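Local structure of calcium-regulated actin-bundling protein (Dictyostelium discoideum, 4X3N) at residues A[49-54]-A[273-278]; A[93-98]-A[148-153]; A[191-196]-A[238-243]; A[206-211]-A[223-228]. The protein binds and bundles actin filaments under calcium regulation and may contribute to the structure and reorganization of filopodia and pseudopodia during cell movement. One frame throughout, in Å; residues are numbered along the deposited sequence.

Contact 1 of 4, residues A[49-54]-A[273-278]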
# COMPACT_ATOMS: atom_id res chain seq x y z
N PHE A 49 -0.17 -3.91 26.23
CA PHE A 49 -1.54 -3.64 26.74
C PHE A 49 -1.82 -4.34 28.08
O PHE A 49 -2.28 -3.70 29.05
CB PHE A 49 -2.56 -4.04 25.70
CG PHE A 49 -4.02 -3.91 26.19
CD1 PHE A 49 -4.58 -2.69 26.31
CD2 PHE A 49 -4.74 -5.01 26.56
CE1 PHE A 49 -5.88 -2.53 26.79
CE2 PHE A 49 -6.05 -4.85 27.04
CZ PHE A 49 -6.59 -3.60 27.14
N LEU A 50 -1.54 -5.65 28.13
CA LEU A 50 -1.79 -6.45 29.29
C LEU A 50 -0.97 -5.99 30.49
O LEU A 50 -1.54 -5.82 31.57
CB LEU A 50 -1.56 -7.92 29.01
CG LEU A 50 -2.49 -8.60 28.05
CD1 LEU A 50 -1.93 -9.96 27.72
CD2 LEU A 50 -3.92 -8.76 28.59
N ASN A 51 0.33 -5.75 30.33
CA ASN A 51 1.10 -5.16 31.41
C ASN A 51 0.50 -3.89 31.97
O ASN A 51 0.57 -3.68 33.16
CB ASN A 51 2.51 -4.80 30.98
CG ASN A 51 3.41 -6.02 30.90
OD1 ASN A 51 3.15 -7.04 31.52
ND2 ASN A 51 4.49 -5.90 30.15
N ALA A 52 -0.01 -3.02 31.11
CA ALA A 52 -0.48 -1.73 31.55
C ALA A 52 -1.82 -1.87 32.31
O ALA A 52 -2.10 -1.17 33.28
CB ALA A 52 -0.67 -0.79 30.37
N TYR A 53 -2.65 -2.79 31.86
CA TYR A 53 -3.99 -2.85 32.37
C TYR A 53 -4.26 -4.15 33.12
O TYR A 53 -5.42 -4.57 33.27
CB TYR A 53 -4.96 -2.68 31.21
CG TYR A 53 -5.11 -1.27 30.75
CD1 TYR A 53 -5.82 -0.34 31.50
CD2 TYR A 53 -4.51 -0.85 29.55
CE1 TYR A 53 -5.91 0.97 31.06
CE2 TYR A 53 -4.63 0.43 29.09
CZ TYR A 53 -5.32 1.36 29.84
OH TYR A 53 -5.35 2.67 29.42
N TRP A 54 -3.22 -4.81 33.61
CA TRP A 54 -3.39 -6.13 34.21
C TRP A 54 -4.45 -6.10 35.36
O TRP A 54 -5.26 -7.03 35.48
CB TRP A 54 -2.01 -6.68 34.72
CG TRP A 54 -2.08 -8.13 35.01
CD1 TRP A 54 -2.00 -8.74 36.25
CD2 TRP A 54 -2.28 -9.17 34.06
NE1 TRP A 54 -2.17 -10.08 36.11
CE2 TRP A 54 -2.33 -10.37 34.77
CE3 TRP A 54 -2.49 -9.19 32.68
CZ2 TRP A 54 -2.53 -11.59 34.15
CZ3 TRP A 54 -2.68 -10.41 32.06
CH2 TRP A 54 -2.69 -11.59 32.77
N ALA A 273 3.28 -8.45 34.84
CA ALA A 273 2.37 -9.58 34.98
C ALA A 273 1.82 -10.05 33.67
O ALA A 273 1.60 -11.23 33.47
CB ALA A 273 1.20 -9.24 35.92
N GLY A 274 1.55 -9.16 32.76
CA GLY A 274 0.96 -9.59 31.49
C GLY A 274 2.02 -10.39 30.70
O GLY A 274 1.72 -11.40 30.05
N ALA A 275 3.24 -9.90 30.73
CA ALA A 275 4.30 -10.56 29.98
C ALA A 275 4.53 -11.92 30.55
O ALA A 275 4.73 -12.85 29.82
CB ALA A 275 5.57 -9.75 30.05
N ILE A 276 4.42 -12.03 31.89
CA ILE A 276 4.63 -13.30 32.56
C ILE A 276 3.52 -14.22 32.18
O ILE A 276 3.76 -15.32 31.73
CB ILE A 276 4.82 -13.16 34.10
CG1 ILE A 276 6.07 -12.36 34.46
CG2 ILE A 276 4.83 -14.53 34.75
CD1 ILE A 276 7.36 -12.86 33.82
N TRP A 277 2.27 -13.75 32.26
CA TRP A 277 1.15 -14.60 31.88
C TRP A 277 1.27 -15.06 30.39
O TRP A 277 1.01 -16.21 30.04
CB TRP A 277 -0.19 -13.84 32.11
CG TRP A 277 -1.43 -14.67 31.74
CD1 TRP A 277 -2.21 -15.43 32.60
CD2 TRP A 277 -2.01 -14.83 30.44
NE1 TRP A 277 -3.24 -16.02 31.91
CE2 TRP A 277 -3.13 -15.70 30.58
CE3 TRP A 277 -1.69 -14.35 29.17
CZ2 TRP A 277 -3.91 -16.09 29.49
CZ3 TRP A 277 -2.48 -14.72 28.09
CH2 TRP A 277 -3.58 -15.59 28.26
N TRP A 278 1.63 -14.13 29.49
CA TRP A 278 1.61 -14.45 28.04
C TRP A 278 2.64 -15.50 27.72
O TRP A 278 2.39 -16.47 27.02
CB TRP A 278 1.92 -13.18 27.23
CG TRP A 278 1.72 -13.35 25.77
CD1 TRP A 278 2.65 -13.83 24.84
CD2 TRP A 278 0.55 -13.03 25.02
NE1 TRP A 278 2.13 -13.78 23.61
CE2 TRP A 278 0.83 -13.31 23.67
CE3 TRP A 278 -0.71 -12.51 25.34
CZ2 TRP A 278 -0.11 -13.12 22.65
CZ3 TRP A 278 -1.65 -12.31 24.32
CH2 TRP A 278 -1.34 -12.59 23.01
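Trp54 lies over the first turn of 273-278, and its indole can be followed atom by atom across that turn. CG stands anti to the backbone N (chi1 -165°), and the ring beyond it lies against the other helix. The five-membered ring comes first: its CD1 lies 3.3 Å from Ala273 CB, and that methyl sits over the face, 19° off the ring normal, as a CH-pi contact. Further out, CE3 passes 3.7 Å from Gly274 CA, which lies over the same face of the six-membered ring. The far corner, CH2, ends 3.4 Å from Trp277 CB, and the two indoles meet obliquely with their planes at 48°.

Gly274 is what lets the helices come so near, their axes 7.5 Å apart. A CB at this position would collide with Asn51 N and Leu50 CB, so the bare CA provides the close approach. Beside it Asn51 reaches over the start of the helix, where backbone N-H groups lack carbonyl partners from a preceding turn: OD1 accepts from Ala275 N at 3.0 Å, and Gly274 N is also near. Leu50 CD1, for its part, rests 3.7 Å from Trp278 CE3, the two side chains crossing at about a right angle.

The joint brings the first turn of helix 273-290 against helix 42-57, far apart in sequence. Helix 61-79 closes the same cluster: Leu50 packs on Ile64, Trp54 and Trp277 share Ala61, and Trp278 meets Tyr65 and Trp69 edge-to-face.

Contact 2 of 4, residues A[93-98]-A[148-153]. With CA (calcium ion), chain D.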
# COMPACT_ATOMS: atom_id res chain seq x y z
N ASP A 93 -0.19 -4.24 11.82
CA ASP A 93 -1.45 -3.52 11.62
C ASP A 93 -2.14 -3.86 10.27
O ASP A 93 -1.59 -4.56 9.42
CB ASP A 93 -1.20 -2.08 11.87
CG ASP A 93 -0.27 -1.41 10.82
OD1 ASP A 93 -0.27 -1.80 9.66
OD2 ASP A 93 0.53 -0.58 11.20
N LEU A 94 -3.38 -3.47 10.15
CA LEU A 94 -4.25 -3.80 9.04
C LEU A 94 -4.81 -2.51 8.39
O LEU A 94 -5.18 -1.53 9.09
CB LEU A 94 -5.45 -4.61 9.53
CG LEU A 94 -5.23 -5.79 10.52
CD1 LEU A 94 -6.58 -6.43 10.85
CD2 LEU A 94 -4.26 -6.80 9.90
N ASP A 95 -4.95 -2.51 7.06
CA ASP A 95 -5.65 -1.41 6.43
C ASP A 95 -7.13 -1.56 6.79
O ASP A 95 -7.52 -2.61 7.36
CB ASP A 95 -5.33 -1.31 4.94
CG ASP A 95 -6.00 -2.36 4.03
OD1 ASP A 95 -7.09 -2.95 4.31
OD2 ASP A 95 -5.41 -2.52 2.90
N PHE A 96 -7.96 -0.61 6.42
CA PHE A 96 -9.35 -0.65 6.83
C PHE A 96 -10.18 -1.81 6.18
O PHE A 96 -11.15 -2.36 6.81
CB PHE A 96 -10.03 0.71 6.57
CG PHE A 96 -9.68 1.81 7.53
CD1 PHE A 96 -8.78 1.66 8.55
CD2 PHE A 96 -10.26 3.05 7.34
CE1 PHE A 96 -8.47 2.71 9.37
CE2 PHE A 96 -9.96 4.11 8.17
CZ PHE A 96 -9.07 3.94 9.20
N ASP A 97 -9.83 -2.22 4.98
CA ASP A 97 -10.57 -3.31 4.39
C ASP A 97 -10.22 -4.62 5.11
O ASP A 97 -11.12 -5.42 5.42
CB ASP A 97 -10.33 -3.43 2.89
CG ASP A 97 -11.02 -2.33 2.10
OD1 ASP A 97 -12.13 -1.91 2.46
OD2 ASP A 97 -10.44 -1.90 1.13
N ILE A 98 -8.92 -4.84 5.35
CA ILE A 98 -8.53 -6.01 6.08
C ILE A 98 -9.05 -6.00 7.56
O ILE A 98 -9.46 -7.04 8.07
CB ILE A 98 -7.02 -6.21 6.03
CG1 ILE A 98 -6.50 -6.27 4.59
CG2 ILE A 98 -6.67 -7.49 6.73
CD1 ILE A 98 -7.15 -7.33 3.69
N ASP A 148 -3.42 6.87 10.81
CA ASP A 148 -2.57 6.35 9.76
C ASP A 148 -3.31 5.50 8.78
O ASP A 148 -2.72 4.94 7.90
CB ASP A 148 -1.29 5.69 10.33
CG ASP A 148 -1.58 4.41 11.10
OD1 ASP A 148 -2.75 4.10 11.23
OD2 ASP A 148 -0.66 3.74 11.55
N GLY A 149 -4.64 5.40 8.93
CA GLY A 149 -5.48 4.51 8.14
C GLY A 149 -5.22 3.02 8.40
O GLY A 149 -5.61 2.17 7.57
N ARG A 150 -4.53 2.70 9.50
CA ARG A 150 -4.23 1.33 9.87
C ARG A 150 -4.79 1.00 11.27
O ARG A 150 -4.91 1.89 12.15
CB ARG A 150 -2.73 1.10 9.88
CG ARG A 150 -1.90 1.59 8.69
CD ARG A 150 -2.06 0.77 7.43
NE ARG A 150 -1.62 -0.61 7.60
CZ ARG A 150 -1.57 -1.50 6.62
NH1 ARG A 150 -1.90 -1.14 5.36
NH2 ARG A 150 -1.18 -2.75 6.87
N VAL A 151 -5.15 -0.26 11.46
CA VAL A 151 -5.59 -0.75 12.75
C VAL A 151 -4.58 -1.78 13.30
O VAL A 151 -4.31 -2.81 12.66
CB VAL A 151 -6.99 -1.37 12.69
CG1 VAL A 151 -7.37 -1.92 14.03
CG2 VAL A 151 -8.02 -0.35 12.24
N SER A 152 -3.97 -1.42 14.42
CA SER A 152 -3.07 -2.25 15.15
C SER A 152 -3.89 -3.09 16.13
O SER A 152 -5.03 -2.76 16.42
CB SER A 152 -2.08 -1.39 15.88
OG SER A 152 -2.76 -0.49 16.75
N PHE A 153 -3.29 -4.14 16.66
CA PHE A 153 -3.90 -4.91 17.74
C PHE A 153 -4.05 -4.06 18.96
O PHE A 153 -5.08 -4.12 19.62
CB PHE A 153 -3.10 -6.15 18.03
CG PHE A 153 -3.83 -7.21 18.82
CD1 PHE A 153 -5.13 -7.55 18.53
CD2 PHE A 153 -3.14 -7.97 19.79
CE1 PHE A 153 -5.79 -8.55 19.28
CE2 PHE A 153 -3.80 -9.01 20.51
CZ PHE A 153 -5.11 -9.25 20.28
CA CA D . -3.66 3.38 13.41
O HOH W 1 -7.08 2.07 5.17
O HOH W 2 -1.50 2.40 13.65
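Asp93 opens the segment by receiving Arg150 side-on: NE donates to OD1 at 2.7 Å in a salt bridge, while NH2 reaches Asp93 O at 3.2 Å and bonds OD1 only weakly. NE meets OD1 from above the carboxylate plane, and the carboxylate and guanidinium planes stand 64° apart. Leu94 follows with the antiparallel hydrogen-bonded pair, its N donating to Val151 O at 2.8 Å and its O accepting from Val151 N at 2.7 Å. The Arg150 chain bends at chi2 (-73°), which places CD, and its guanidinium lies over the strand, Asp95 N 3.6 Å above its centre. Asp95 then caps helix 96-111, OD1 accepting from Ile98 N. Phe96 brings CE1 to 3.4 Å from Gly149 O, and a water links Phe96 N to that carbonyl.

Facing this strand is the loop of an EF-hand, and the antiparallel pairing of 93-95 with 150-152 is consistent with the beta link between paired EF-hand loops. Asp148 OD1 and Arg150 O bind the calcium ion, as do Asp144, Asn146 and Glu155, and OD1 also accepts from Arg150 N in an Asx turn. An alanine in place of Arg150 would probably leave Asp93 OD1 without its guanidinium mate and uncover the peptide between Leu94 and Asp95. Arg150 thus puts its carbonyl on the metal and its charge on Asp93; with Lys39, and calcium on Asp148, it probably eases repulsion between the two carboxylates.

Contact 3 of 4, residues A[191-196]-A[238-243]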
# COMPACT_ATOMS: atom_id res chain seq x y z
N GLU A 191 10.69 -17.15 20.74
CA GLU A 191 10.75 -16.91 19.33
C GLU A 191 11.68 -17.96 18.69
O GLU A 191 11.46 -18.40 17.57
CB GLU A 191 11.19 -15.48 18.98
CG GLU A 191 11.40 -15.26 17.50
CD GLU A 191 10.19 -15.69 16.62
OE1 GLU A 191 9.02 -15.67 17.12
OE2 GLU A 191 10.41 -16.07 15.43
N GLU A 192 12.72 -18.35 19.39
CA GLU A 192 13.56 -19.41 18.86
C GLU A 192 12.77 -20.77 18.76
O GLU A 192 13.00 -21.54 17.87
CB GLU A 192 14.81 -19.49 19.72
CG GLU A 192 15.68 -20.71 19.49
CD GLU A 192 16.31 -20.75 18.13
OE1 GLU A 192 16.48 -19.68 17.56
OE2 GLU A 192 16.60 -21.87 17.64
N VAL A 193 11.83 -21.06 19.65
CA VAL A 193 10.97 -22.19 19.41
C VAL A 193 10.21 -22.03 18.10
O VAL A 193 10.07 -22.99 17.35
CB VAL A 193 9.98 -22.44 20.55
CG1 VAL A 193 9.02 -23.56 20.21
CG2 VAL A 193 10.67 -22.70 21.87
N ASN A 194 9.66 -20.83 17.82
CA ASN A 194 9.00 -20.64 16.55
C ASN A 194 9.94 -20.94 15.39
O ASN A 194 9.57 -21.63 14.42
CB ASN A 194 8.46 -19.25 16.40
CG ASN A 194 7.28 -19.03 17.33
OD1 ASN A 194 6.56 -19.96 17.63
ND2 ASN A 194 7.11 -17.83 17.82
N LYS A 195 11.16 -20.46 15.50
CA LYS A 195 12.07 -20.71 14.41
C LYS A 195 12.28 -22.23 14.24
O LYS A 195 12.34 -22.70 13.16
CB LYS A 195 13.34 -19.94 14.68
CG LYS A 195 14.37 -20.00 13.59
CD LYS A 195 15.54 -19.01 13.80
CE LYS A 195 16.78 -19.57 14.53
NZ LYS A 195 17.30 -20.94 14.18
N ARG A 196 12.43 -22.98 15.31
CA ARG A 196 12.64 -24.44 15.18
C ARG A 196 11.37 -25.17 14.69
O ARG A 196 11.47 -26.14 13.97
CB ARG A 196 13.07 -24.99 16.50
CG ARG A 196 14.43 -24.50 17.02
CD ARG A 196 15.52 -24.72 15.95
NE ARG A 196 16.72 -24.00 16.34
CZ ARG A 196 18.00 -24.37 16.11
NH1 ARG A 196 18.31 -25.48 15.43
NH2 ARG A 196 18.98 -23.60 16.56
N ASN A 238 12.83 -29.89 20.30
CA ASN A 238 12.73 -30.38 21.68
C ASN A 238 13.64 -29.67 22.64
O ASN A 238 13.26 -29.33 23.76
CB ASN A 238 13.01 -31.87 21.76
CG ASN A 238 11.97 -32.74 21.03
OD1 ASN A 238 10.81 -32.36 20.82
ND2 ASN A 238 12.39 -33.95 20.68
N PHE A 239 14.87 -29.39 22.21
CA PHE A 239 15.81 -28.70 23.08
C PHE A 239 15.42 -27.21 23.19
O PHE A 239 15.56 -26.62 24.26
CB PHE A 239 17.28 -28.88 22.62
CG PHE A 239 17.97 -30.16 23.14
CD1 PHE A 239 18.72 -30.14 24.32
CD2 PHE A 239 17.86 -31.38 22.46
CE1 PHE A 239 19.35 -31.29 24.79
CE2 PHE A 239 18.49 -32.54 22.94
CZ PHE A 239 19.23 -32.50 24.11
N ALA A 240 14.98 -26.61 22.09
CA ALA A 240 14.57 -25.20 22.13
C ALA A 240 13.43 -25.03 23.13
O ALA A 240 13.38 -24.05 23.85
CB ALA A 240 14.13 -24.77 20.76
N LEU A 241 12.53 -26.02 23.19
CA LEU A 241 11.40 -25.99 24.16
C LEU A 241 11.88 -25.99 25.63
O LEU A 241 11.27 -25.37 26.50
CB LEU A 241 10.46 -27.19 23.97
CG LEU A 241 9.50 -27.17 22.80
CD1 LEU A 241 8.84 -28.54 22.58
CD2 LEU A 241 8.45 -26.08 23.02
N ILE A 242 13.01 -26.66 25.87
CA ILE A 242 13.57 -26.74 27.22
C ILE A 242 14.19 -25.40 27.52
O ILE A 242 13.99 -24.85 28.60
CB ILE A 242 14.59 -27.89 27.32
CG1 ILE A 242 13.85 -29.21 27.12
CG2 ILE A 242 15.31 -27.85 28.66
CD1 ILE A 242 14.76 -30.42 27.11
N SER A 243 14.90 -24.82 26.55
CA SER A 243 15.51 -23.55 26.81
C SER A 243 14.45 -22.55 27.12
O SER A 243 14.66 -21.70 27.98
CB SER A 243 16.29 -23.01 25.66
OG SER A 243 17.12 -24.06 25.25
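Val193 faces Ala240 where the two helices run nearly antiparallel, their N-to-C directions at 171° and their axes 8.8 Å apart. Its two methyls meet different partners. CG2 lies 3.6 Å from Ala240 O and also touches Ala240 CB, whereas CG1, anti to the backbone N (chi1 175°), meets Leu241 CD2 at 3.8 Å, the two side chains crossing at about a right angle. One turn on, Arg196 adds its aliphatic part, CG packing 3.8 Å from Ala240 CB.

The next shell holds that arginine. Arg196 and Glu192 form a salt bridge within the helix, modelled unusually short, so its exact length is doubtful, and Lys195 joins the network through a long ion pair to Glu192 OE2. Beyond the segments, Leu237 and Ala244 of helix 232-255 extend the apolar line along Val193, while Lys286 of helix 273-290 touches both Val193 and Leu241. The two segments lie in the F-actin-bundling C-terminal region, where their helices pack antiparallel with helix 273-290 alongside.

Chemically the interface is simple: methyls, the small Ala240 and the CG methylene of Arg196 meet across it, and the charges of Arg196 and Glu192 are matched along one helix, so cohesion here probably rests mainly on apolar contact.

Contact 4 of 4, residues A[206-211]-A[223-228]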
# COMPACT_ATOMS: atom_id res chain seq x y z
N ARG A 206 8.48 -30.57 2.97
CA ARG A 206 9.37 -30.89 1.90
C ARG A 206 9.23 -32.37 1.61
O ARG A 206 8.96 -32.77 0.47
CB ARG A 206 10.85 -30.62 2.27
CG ARG A 206 11.73 -30.27 1.07
CD ARG A 206 13.08 -31.00 1.01
NE ARG A 206 13.57 -31.61 2.23
CZ ARG A 206 14.26 -32.76 2.29
NH1 ARG A 206 14.60 -33.43 1.23
NH2 ARG A 206 14.63 -33.25 3.44
N LEU A 207 9.44 -33.18 2.63
CA LEU A 207 9.38 -34.62 2.48
C LEU A 207 8.01 -35.13 2.01
O LEU A 207 7.92 -36.04 1.19
CB LEU A 207 9.72 -35.29 3.80
CG LEU A 207 11.11 -35.01 4.32
CD1 LEU A 207 11.27 -35.68 5.68
CD2 LEU A 207 12.19 -35.45 3.34
N THR A 208 6.95 -34.54 2.53
CA THR A 208 5.62 -34.89 2.13
C THR A 208 5.49 -34.76 0.64
O THR A 208 5.02 -35.68 0.00
CB THR A 208 4.58 -34.03 2.82
OG1 THR A 208 4.65 -34.29 4.21
CG2 THR A 208 3.16 -34.36 2.36
N GLU A 209 5.91 -33.63 0.09
CA GLU A 209 5.71 -33.35 -1.35
C GLU A 209 6.63 -34.19 -2.23
O GLU A 209 6.33 -34.40 -3.42
CB GLU A 209 5.82 -31.86 -1.69
CG GLU A 209 4.81 -31.40 -2.75
CD GLU A 209 3.36 -31.26 -2.23
OE1 GLU A 209 3.01 -31.71 -1.10
OE2 GLU A 209 2.53 -30.68 -2.97
N GLU A 210 7.72 -34.69 -1.67
CA GLU A 210 8.55 -35.64 -2.39
C GLU A 210 8.01 -37.04 -2.27
O GLU A 210 8.06 -37.79 -3.23
CB GLU A 210 9.98 -35.59 -1.90
CG GLU A 210 10.68 -34.36 -2.47
CD GLU A 210 11.80 -33.85 -1.59
OE1 GLU A 210 11.89 -32.60 -1.41
OE2 GLU A 210 12.58 -34.70 -1.09
N SER A 211 7.50 -37.38 -1.09
CA SER A 211 6.67 -38.59 -0.88
C SER A 211 5.81 -38.96 -2.10
O SER A 211 5.61 -40.11 -2.40
CB SER A 211 5.72 -38.38 0.30
OG SER A 211 5.73 -39.48 1.16
N ASN A 223 10.38 -42.72 4.24
CA ASN A 223 11.01 -43.25 5.44
C ASN A 223 11.47 -42.14 6.34
O ASN A 223 11.48 -42.28 7.59
CB ASN A 223 12.24 -44.09 5.06
CG ASN A 223 11.91 -45.11 4.00
OD1 ASN A 223 11.39 -46.18 4.31
ND2 ASN A 223 12.18 -44.77 2.72
N MET A 224 11.91 -41.06 5.69
CA MET A 224 12.42 -39.91 6.42
C MET A 224 11.19 -39.37 7.14
O MET A 224 11.19 -39.21 8.38
CB MET A 224 13.03 -38.88 5.48
CG MET A 224 14.08 -39.45 4.53
SD MET A 224 15.45 -38.32 4.21
CE MET A 224 15.19 -37.78 2.50
N LEU A 225 10.13 -39.14 6.37
CA LEU A 225 8.90 -38.58 6.93
C LEU A 225 8.47 -39.44 8.09
O LEU A 225 8.17 -38.94 9.17
CB LEU A 225 7.81 -38.51 5.89
CG LEU A 225 6.97 -37.25 5.85
CD1 LEU A 225 5.60 -37.62 5.32
CD2 LEU A 225 6.87 -36.53 7.19
N ALA A 226 8.51 -40.76 7.89
CA ALA A 226 8.09 -41.67 8.94
C ALA A 226 8.99 -41.55 10.14
O ALA A 226 8.54 -41.71 11.26
CB ALA A 226 8.09 -43.11 8.43
N GLN A 227 10.26 -41.28 9.92
CA GLN A 227 11.21 -41.24 11.03
C GLN A 227 11.41 -39.83 11.66
O GLN A 227 12.16 -39.67 12.64
CB GLN A 227 12.54 -41.79 10.53
CG GLN A 227 13.43 -42.31 11.65
CD GLN A 227 12.87 -43.56 12.33
OE1 GLN A 227 13.04 -44.67 11.84
NE2 GLN A 227 12.23 -43.38 13.49
N ILE A 228 10.69 -38.84 11.13
CA ILE A 228 11.06 -37.44 11.31
C ILE A 228 11.23 -37.01 12.74
O ILE A 228 12.09 -36.18 13.03
CB ILE A 228 10.07 -36.48 10.62
CG1 ILE A 228 10.68 -35.10 10.54
CG2 ILE A 228 8.74 -36.44 11.37
CD1 ILE A 228 10.01 -34.21 9.54
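Leu207 and Leu225 are the nearest points of two helices that approach to 9.2 Å between axes, with their N-to-C directions at 142°, antiparallel but splayed. Leu207 has the largest share of the contact. CG stands anti to the carbonyl carbon (chi1 -61°), and the methyls beyond it meet the other helix: CD1 lies 3.7 Å from Met224 CB and equally close to Leu225 N. The other methyl, CD2, touches Met224 CE at 3.9 Å; the two side chains cross at about a right angle. Lower on the leucine, CB faces Leu225 CG at 4.0 Å, and Ile228 CD1 approaches Leu207 CD1 more distantly, at 4.3 Å.

The pair forms a helical hairpin: the last part of helix 181-211 is followed, after a short connection, by helix 220-227, which turns back alongside it in the F-actin-bundling C-terminal region. An alanine in place of Leu207 keeps CB against Leu225 but would probably leave a gap where CD1 and CD2 met Met224, and the methionine end freer to turn.

Thr208 OG1 lies 3.6 Å from Leu225 CD1, and its hydrogen bond goes to Lys204 O. The guanidinium of Arg206 has Leu207 CD2 above one face, near the rim, while NH1 forms a salt bridge with Glu210 OE2 at 3.3 Å and NH2 another with Glu203. Lys204 packs on both Leu225 and Ile228, and Tyr200 on Ile228.

Overall arrangement
Contact 2 is buried and contact 4 lies at the surface, about 30 Å from the centre of the chain; contact 3 is buried on the same side of that centre as contact 4, and contact 1 is partly buried. Contacts 3 and 4 share helix 181-211 and lie in the F-actin-bundling C-terminal region, their centres 22 Å apart, and both rest on aliphatic packing with charges paired along a helix. Contact 1 joins indole rings and a glycine with one side-chain to backbone hydrogen bond, bringing helix 273-290 back to helix 42-57. Contact 2 is the most polar of the four, combining strand pairing, a salt bridge and calcium.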